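Long-range contacts in ricin B-related lectin (PDB 5MUA), which binds galactose through a ricin-type beta-trefoil lectin domain joined to a papain-like, calcium-binding protease domain that is inhibited by E-64: residues V54-T59 with N94-I99; Y70-G75 with I85-T90. All coordinates share one frame; numbering follows the deposited sequence.

Interaction 1: residues V54-T59 with N94-I99. With GAL (beta-D-galactopyranose), chain J.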
loop_
_atom_site.group_PDB
_atom_site.type_symbol
_atom_site.label_atom_id
_atom_site.label_comp_id
_atom_site.label_asym_id
_atom_site.label_seq_id
_atom_site.Cartn_x
_atom_site.Cartn_y
_atom_site.Cartn_z
ATOM N N VAL B 54 14.083 25.822 -14.945
ATOM C CA VAL B 54 14.591 25.354 -16.225
ATOM C C VAL B 54 16.085 25.692 -16.459
ATOM O O VAL B 54 16.528 25.672 -17.569
ATOM C CB VAL B 54 13.792 25.850 -17.438
ATOM C CG1 VAL B 54 12.405 25.224 -17.490
ATOM C CG2 VAL B 54 13.733 27.343 -17.428
ATOM N N GLY B 55 16.839 25.994 -15.425
ATOM C CA GLY B 55 18.306 26.202 -15.565
ATOM C C GLY B 55 18.670 27.576 -16.131
ATOM O O GLY B 55 19.697 27.706 -16.785
ATOM N N GLU B 56 17.841 28.584 -15.906
ATOM C CA GLU B 56 18.182 29.988 -16.205
ATOM C C GLU B 56 17.694 30.789 -15.040
ATOM O O GLU B 56 16.632 30.492 -14.485
ATOM C CB GLU B 56 17.502 30.482 -17.482
ATOM C CG GLU B 56 17.423 29.430 -18.604
ATOM C CD GLU B 56 16.564 29.901 -19.775
ATOM O OE1 GLU B 56 15.811 29.055 -20.357
ATOM O OE2 GLU B 56 16.670 31.126 -20.080
ATOM N N ALA B 57 18.439 31.805 -14.676
ATOM C CA ALA B 57 18.195 32.596 -13.489
ATOM C C ALA B 57 16.698 32.969 -13.342
ATOM O O ALA B 57 16.097 33.532 -14.245
ATOM C CB ALA B 57 19.035 33.875 -13.519
ATOM N N ASP B 58 16.105 32.611 -12.208
ATOM C CA ASP B 58 14.732 32.966 -11.906
ATOM C C ASP B 58 13.678 32.568 -12.955
ATOM O O ASP B 58 12.589 33.144 -13.000
ATOM C CB ASP B 58 14.663 34.457 -11.591
ATOM C CG ASP B 58 15.662 34.859 -10.556
ATOM O OD1 ASP B 58 15.514 34.417 -9.397
ATOM O OD2 ASP B 58 16.587 35.633 -10.895
ATOM N N THR B 59 13.957 31.530 -13.751
ATOM C CA THR B 59 13.073 31.157 -14.824
ATOM C C THR B 59 12.512 29.758 -14.590
ATOM O O THR B 59 13.243 28.865 -14.161
ATOM C CB THR B 59 13.828 31.227 -16.160
ATOM O OG1 THR B 59 14.387 32.561 -16.261
ATOM C CG2 THR B 59 12.909 30.992 -17.303
ATOM N N ASN B 94 7.595 30.950 -24.537
ATOM C CA ASN B 94 6.255 31.413 -24.093
ATOM C C ASN B 94 5.627 30.455 -23.086
ATOM O O ASN B 94 4.468 30.608 -22.720
ATOM C CB ASN B 94 5.295 31.616 -25.266
ATOM C CG ASN B 94 4.877 30.284 -25.930
ATOM O OD1 ASN B 94 5.710 29.381 -26.102
ATOM N ND2 ASN B 94 3.610 30.168 -26.280
ATOM N N GLN B 95 6.327 29.418 -22.679
ATOM C CA GLN B 95 5.979 28.616 -21.458
ATOM C C GLN B 95 6.994 28.752 -20.323
ATOM O O GLN B 95 6.973 27.975 -19.353
ATOM C CB GLN B 95 5.807 27.114 -21.822
ATOM C CG GLN B 95 4.740 26.944 -22.903
ATOM C CD GLN B 95 4.481 25.514 -23.247
ATOM O OE1 GLN B 95 5.260 24.604 -22.843
ATOM N NE2 GLN B 95 3.328 25.269 -23.885
ATOM N N LYS B 96 7.949 29.673 -20.460
ATOM C CA LYS B 96 8.909 29.942 -19.443
ATOM C C LYS B 96 8.604 31.295 -18.845
ATOM O O LYS B 96 8.265 32.256 -19.581
ATOM C CB LYS B 96 10.315 29.972 -20.019
ATOM C CG LYS B 96 10.790 28.577 -20.464
ATOM C CD LYS B 96 12.205 28.668 -21.056
ATOM C CE LYS B 96 12.910 27.328 -21.153
ATOM N NZ LYS B 96 12.319 26.478 -22.182
ATOM N N TRP B 97 8.722 31.330 -17.535
ATOM C CA TRP B 97 8.231 32.448 -16.701
ATOM C C TRP B 97 9.285 32.898 -15.694
ATOM O O TRP B 97 9.849 32.067 -14.980
ATOM C CB TRP B 97 6.957 32.012 -15.989
ATOM C CG TRP B 97 5.886 31.629 -16.936
ATOM C CD1 TRP B 97 5.541 30.369 -17.323
ATOM C CD2 TRP B 97 5.022 32.510 -17.669
ATOM N NE1 TRP B 97 4.572 30.428 -18.246
ATOM C CE2 TRP B 97 4.206 31.710 -18.482
ATOM C CE3 TRP B 97 4.879 33.890 -17.739
ATOM C CZ2 TRP B 97 3.206 32.237 -19.329
ATOM C CZ3 TRP B 97 3.836 34.446 -18.553
ATOM C CH2 TRP B 97 3.054 33.648 -19.368
ATOM N N ILE B 98 9.586 34.196 -15.702
ATOM C CA ILE B 98 10.567 34.805 -14.837
ATOM C C ILE B 98 9.749 35.322 -13.676
ATOM O O ILE B 98 8.876 36.197 -13.851
ATOM C CB ILE B 98 11.403 35.924 -15.530
ATOM C CG1 ILE B 98 12.247 35.301 -16.688
ATOM C CG2 ILE B 98 12.372 36.501 -14.514
ATOM C CD1 ILE B 98 12.934 36.311 -17.630
ATOM N N ILE B 99 10.049 34.805 -12.495
ATOM C CA ILE B 99 9.294 35.125 -11.262
ATOM C C ILE B 99 10.230 35.875 -10.354
ATOM O O ILE B 99 11.199 35.313 -9.921
ATOM C CB ILE B 99 8.761 33.865 -10.615
ATOM C CG1 ILE B 99 7.741 33.206 -11.559
ATOM C CG2 ILE B 99 8.075 34.213 -9.280
ATOM C CD1 ILE B 99 7.359 31.821 -11.124
HETATM C C1 GAL J . 1.076 28.568 -30.674
HETATM C C2 GAL J . 2.110 28.413 -29.560
HETATM C C3 GAL J . 1.647 27.564 -28.393
HETATM C C4 GAL J . 0.259 28.050 -27.948
HETATM C C5 GAL J . -0.702 28.147 -29.163
HETATM C C6 GAL J . -2.051 28.749 -28.831
HETATM O O1 GAL J . 1.578 29.569 -31.511
HETATM O O2 GAL J . 3.282 27.798 -30.123
HETATM O O3 GAL J . 2.673 27.654 -27.370
HETATM O O4 GAL J . 0.463 29.355 -27.346
HETATM O O5 GAL J . -0.152 28.995 -30.185
HETATM O O6 GAL J . -2.871 28.668 -29.984
#
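In the ricin-type beta-trefoil, the hairpin turn between strands 49-53 and 59-64 meets strand 97-100, just after the galactose-binding Asn94, whose ND2 donates to GAL O3 at 2.9 Å, almost straight at 175°. The backbone part is antiparallel: Thr59 and Ile98 form a non-hydrogen-bonded pair, and the donor Ile99 N lies nearly on the line of the Asp58 C=O, 3.1 Å from Asp58 O. Asp58 O also receives a CA-H...O contact from Ile98 CA, and Thr59 CA makes another to Trp97 O.

A type II turn, Glu56 to Thr59, shapes the hairpin end. Thr59 OG1, set anti to its own carbonyl carbon, donates a hydrogen bond to Ala57 O at 2.8 Å, from above the carbonyl plane. The same OG1 rests 3.5 Å from Ile98 CG1, on the face that Thr59 and Ile98 share.

Lys96 supplies the apolar packing. Its CB lies against Thr59 CG2, and its chain, extended until it bends at chi4 (70°), carries CE to 3.8 Å from Val54 CG2. Glu56 crosses it at about a right angle, but makes its salt bridge with Lys111 through OE2; Glu56 OE1 touches Lys96 CE at 3.5 Å, while Lys96 NZ remains 4.7 Å from that oxygen.

Interaction 2: residues Y70-G75 with I85-T90. With GAL (beta-D-galactopyranose), chain J.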
loop_
_atom_site.group_PDB
_atom_site.type_symbol
_atom_site.label_atom_id
_atom_site.label_comp_id
_atom_site.label_asym_id
_atom_site.label_seq_id
_atom_site.Cartn_x
_atom_site.Cartn_y
_atom_site.Cartn_z
ATOM N N TYR B 70 0.756 23.197 -19.330
ATOM C CA TYR B 70 1.683 24.264 -18.980
ATOM C C TYR B 70 1.055 25.638 -19.216
ATOM O O TYR B 70 0.475 25.899 -20.267
ATOM C CB TYR B 70 2.967 24.136 -19.813
ATOM C CG TYR B 70 3.806 22.945 -19.350
ATOM C CD1 TYR B 70 3.455 21.632 -19.678
ATOM C CD2 TYR B 70 4.918 23.127 -18.517
ATOM C CE1 TYR B 70 4.170 20.557 -19.211
ATOM C CE2 TYR B 70 5.702 22.063 -18.125
ATOM C CZ TYR B 70 5.311 20.777 -18.457
ATOM O OH TYR B 70 6.016 19.746 -17.964
ATOM N N MET B 71 1.257 26.524 -18.264
ATOM C CA MET B 71 0.847 27.956 -18.401
ATOM C C MET B 71 1.613 28.525 -19.600
ATOM O O MET B 71 2.851 28.414 -19.694
ATOM C CB MET B 71 1.171 28.721 -17.184
ATOM C CG MET B 71 0.630 30.139 -17.203
ATOM S SD MET B 71 1.135 31.041 -15.656
ATOM C CE MET B 71 -0.109 30.561 -14.455
ATOM N N ASP B 72 0.869 29.093 -20.539
ATOM C CA ASP B 72 1.407 29.381 -21.866
ATOM C C ASP B 72 0.800 30.735 -22.321
ATOM O O ASP B 72 -0.400 30.994 -22.150
ATOM C CB ASP B 72 1.010 28.178 -22.766
ATOM C CG ASP B 72 1.255 28.400 -24.310
ATOM O OD1 ASP B 72 0.687 29.376 -24.891
ATOM O OD2 ASP B 72 1.870 27.480 -24.902
ATOM N N LEU B 73 1.654 31.595 -22.876
ATOM C CA LEU B 73 1.197 32.886 -23.387
ATOM C C LEU B 73 0.807 32.647 -24.875
ATOM O O LEU B 73 1.681 32.344 -25.723
ATOM C CB LEU B 73 2.296 33.931 -23.259
ATOM C CG LEU B 73 1.893 35.325 -23.731
ATOM C CD1 LEU B 73 0.732 35.931 -22.921
ATOM C CD2 LEU B 73 3.085 36.215 -23.527
ATOM N N ALA B 74 -0.488 32.675 -25.143
ATOM C CA ALA B 74 -1.066 32.217 -26.401
ATOM C C ALA B 74 -0.422 32.843 -27.595
ATOM O O ALA B 74 -0.258 34.087 -27.696
ATOM C CB ALA B 74 -2.606 32.477 -26.436
ATOM N N GLY B 75 0.052 32.006 -28.490
ATOM C CA GLY B 75 0.615 32.488 -29.734
ATOM C C GLY B 75 1.925 33.277 -29.614
ATOM O O GLY B 75 2.380 33.922 -30.596
ATOM N N ILE B 85 -3.118 30.558 -21.265
ATOM C CA ILE B 85 -3.810 29.290 -21.438
ATOM C C ILE B 85 -2.974 28.181 -20.812
ATOM O O ILE B 85 -1.806 28.389 -20.436
ATOM C CB ILE B 85 -4.049 29.018 -22.950
ATOM C CG1 ILE B 85 -2.733 28.872 -23.727
ATOM C CG2 ILE B 85 -4.916 30.127 -23.552
ATOM C CD1 ILE B 85 -2.841 28.542 -25.209
ATOM N N GLY B 86 -3.549 26.978 -20.789
ATOM C CA GLY B 86 -2.824 25.770 -20.502
ATOM C C GLY B 86 -2.577 25.005 -21.800
ATOM O O GLY B 86 -3.485 24.859 -22.597
ATOM N N TYR B 87 -1.339 24.635 -22.082
ATOM C CA TYR B 87 -1.003 24.015 -23.368
ATOM C C TYR B 87 -0.054 22.832 -23.077
ATOM O O TYR B 87 0.657 22.822 -22.065
ATOM C CB TYR B 87 -0.332 25.036 -24.253
ATOM C CG TYR B 87 -0.428 24.799 -25.729
ATOM C CD1 TYR B 87 -1.621 25.049 -26.441
ATOM C CD2 TYR B 87 0.657 24.353 -26.441
ATOM C CE1 TYR B 87 -1.720 24.812 -27.793
ATOM C CE2 TYR B 87 0.554 24.114 -27.803
ATOM C CZ TYR B 87 -0.640 24.388 -28.463
ATOM O OH TYR B 87 -0.715 24.197 -29.816
ATOM N N ARG B 88 0.000 21.901 -24.003
ATOM C CA ARG B 88 0.982 20.822 -23.949
ATOM C C ARG B 88 2.383 21.395 -23.940
ATOM O O ARG B 88 2.626 22.493 -24.500
ATOM C CB ARG B 88 0.809 19.876 -25.135
ATOM C CG ARG B 88 1.211 20.494 -26.464
ATOM C CD ARG B 88 0.895 19.607 -27.690
ATOM N NE ARG B 88 1.280 20.323 -28.897
ATOM C CZ ARG B 88 2.522 20.512 -29.346
ATOM N NH1 ARG B 88 3.575 19.972 -28.752
ATOM N NH2 ARG B 88 2.716 21.236 -30.450
ATOM N N PRO B 89 3.316 20.680 -23.340
ATOM C CA PRO B 89 4.657 21.196 -23.300
ATOM C C PRO B 89 5.304 21.340 -24.664
ATOM O O PRO B 89 5.299 20.388 -25.476
ATOM C CB PRO B 89 5.439 20.135 -22.489
ATOM C CG PRO B 89 4.598 18.895 -22.503
ATOM C CD PRO B 89 3.173 19.419 -22.547
ATOM N N THR B 90 5.909 22.503 -24.933
ATOM C CA THR B 90 6.593 22.702 -26.209
ATOM C C THR B 90 8.094 22.963 -26.058
ATOM O O THR B 90 8.794 23.016 -27.064
ATOM C CB THR B 90 5.967 23.907 -26.943
ATOM O OG1 THR B 90 6.179 25.052 -26.140
ATOM C CG2 THR B 90 4.481 23.666 -27.250
HETATM C C1 GAL J . 1.076 28.568 -30.674
HETATM C C2 GAL J . 2.110 28.413 -29.560
HETATM C C3 GAL J . 1.647 27.564 -28.393
HETATM C C4 GAL J . 0.259 28.050 -27.948
HETATM C C5 GAL J . -0.702 28.147 -29.163
HETATM C C6 GAL J . -2.051 28.749 -28.831
HETATM O O1 GAL J . 1.578 29.569 -31.511
HETATM O O2 GAL J . 3.282 27.798 -30.123
HETATM O O3 GAL J . 2.673 27.654 -27.370
HETATM O O4 GAL J . 0.463 29.355 -27.346
HETATM O O5 GAL J . -0.152 28.995 -30.185
HETATM O O6 GAL J . -2.871 28.668 -29.984
#
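Strands 70-73 and 82-87 form an antiparallel beta hairpin of the beta-trefoil, and its Asp72, Ile85 and Tyr87 face carries the galactose. Four backbone hydrogen bonds knit the hairpin, two for the pair Tyr70-Tyr87 and two for Asp72-Ile85, with Met71 opposite Gly86 as the non-hydrogen-bonded pair between them. Ile85 N to Asp72 O is the straightest (171°), whereas Asp72 N to Ile85 O is bent to 135°.

Polar recognition centres on Asp72. With CG anti to the backbone N, its carboxylate takes two neighbouring hydroxyls of the sugar: GAL O4 donates to OD1 at a very short 2.5 Å and GAL O3 to OD2 at 2.6 Å. OD2 also accepts from Gln95, a second-shell bond that would fix the carboxylate's rotation. GAL O4 in turn accepts the N-H of Gly75, so this axial hydroxyl, the mark of galactose, is held by two hydrogen bonds, one given and one accepted. Tyr87 and Asp72 lie side by side, pointing the same way, their planes 45° apart, and Tyr87 CB sits 3.4 Å from Asp72 OD2.

Apolar contacts complete the site. Ile85 CG1 takes the crowded position between N and carbonyl carbon, and with the chain extended beyond it, CD1 lies within contact of Ala74 CB and GAL C6. Farther along, Tyr70 CE1 packs on Pro89 CB. The sugar lies on the Tyr87 ring in a CH-pi contact, as is common in galactose-binding lectins: GAL C4 stands 3.6 Å above the ring plane, over its centre.

Interaction 2 lies nested within the chain loop that interaction 1 closes; their centres are about 14 Å apart, and both reach the same galactose. The join is made by Asn94 and Gln95, ahead of the strand that pairs in interaction 1. Asn94 adds a second protein partner to the hydroxyl, GAL O3, that Asp72 holds, and its ND2 also donates a hydrogen bond to Leu73 O. Gln95 NE2 bridges Asp72 OD2, at 2.8 Å, and Arg88 O, tying strand 70-73 and the loop that follows strand 82-87 to residues 94-99. Trp97 NE1 adds a bond to Met71 O, and His76 NE2 completes the protein's grip on the sugar.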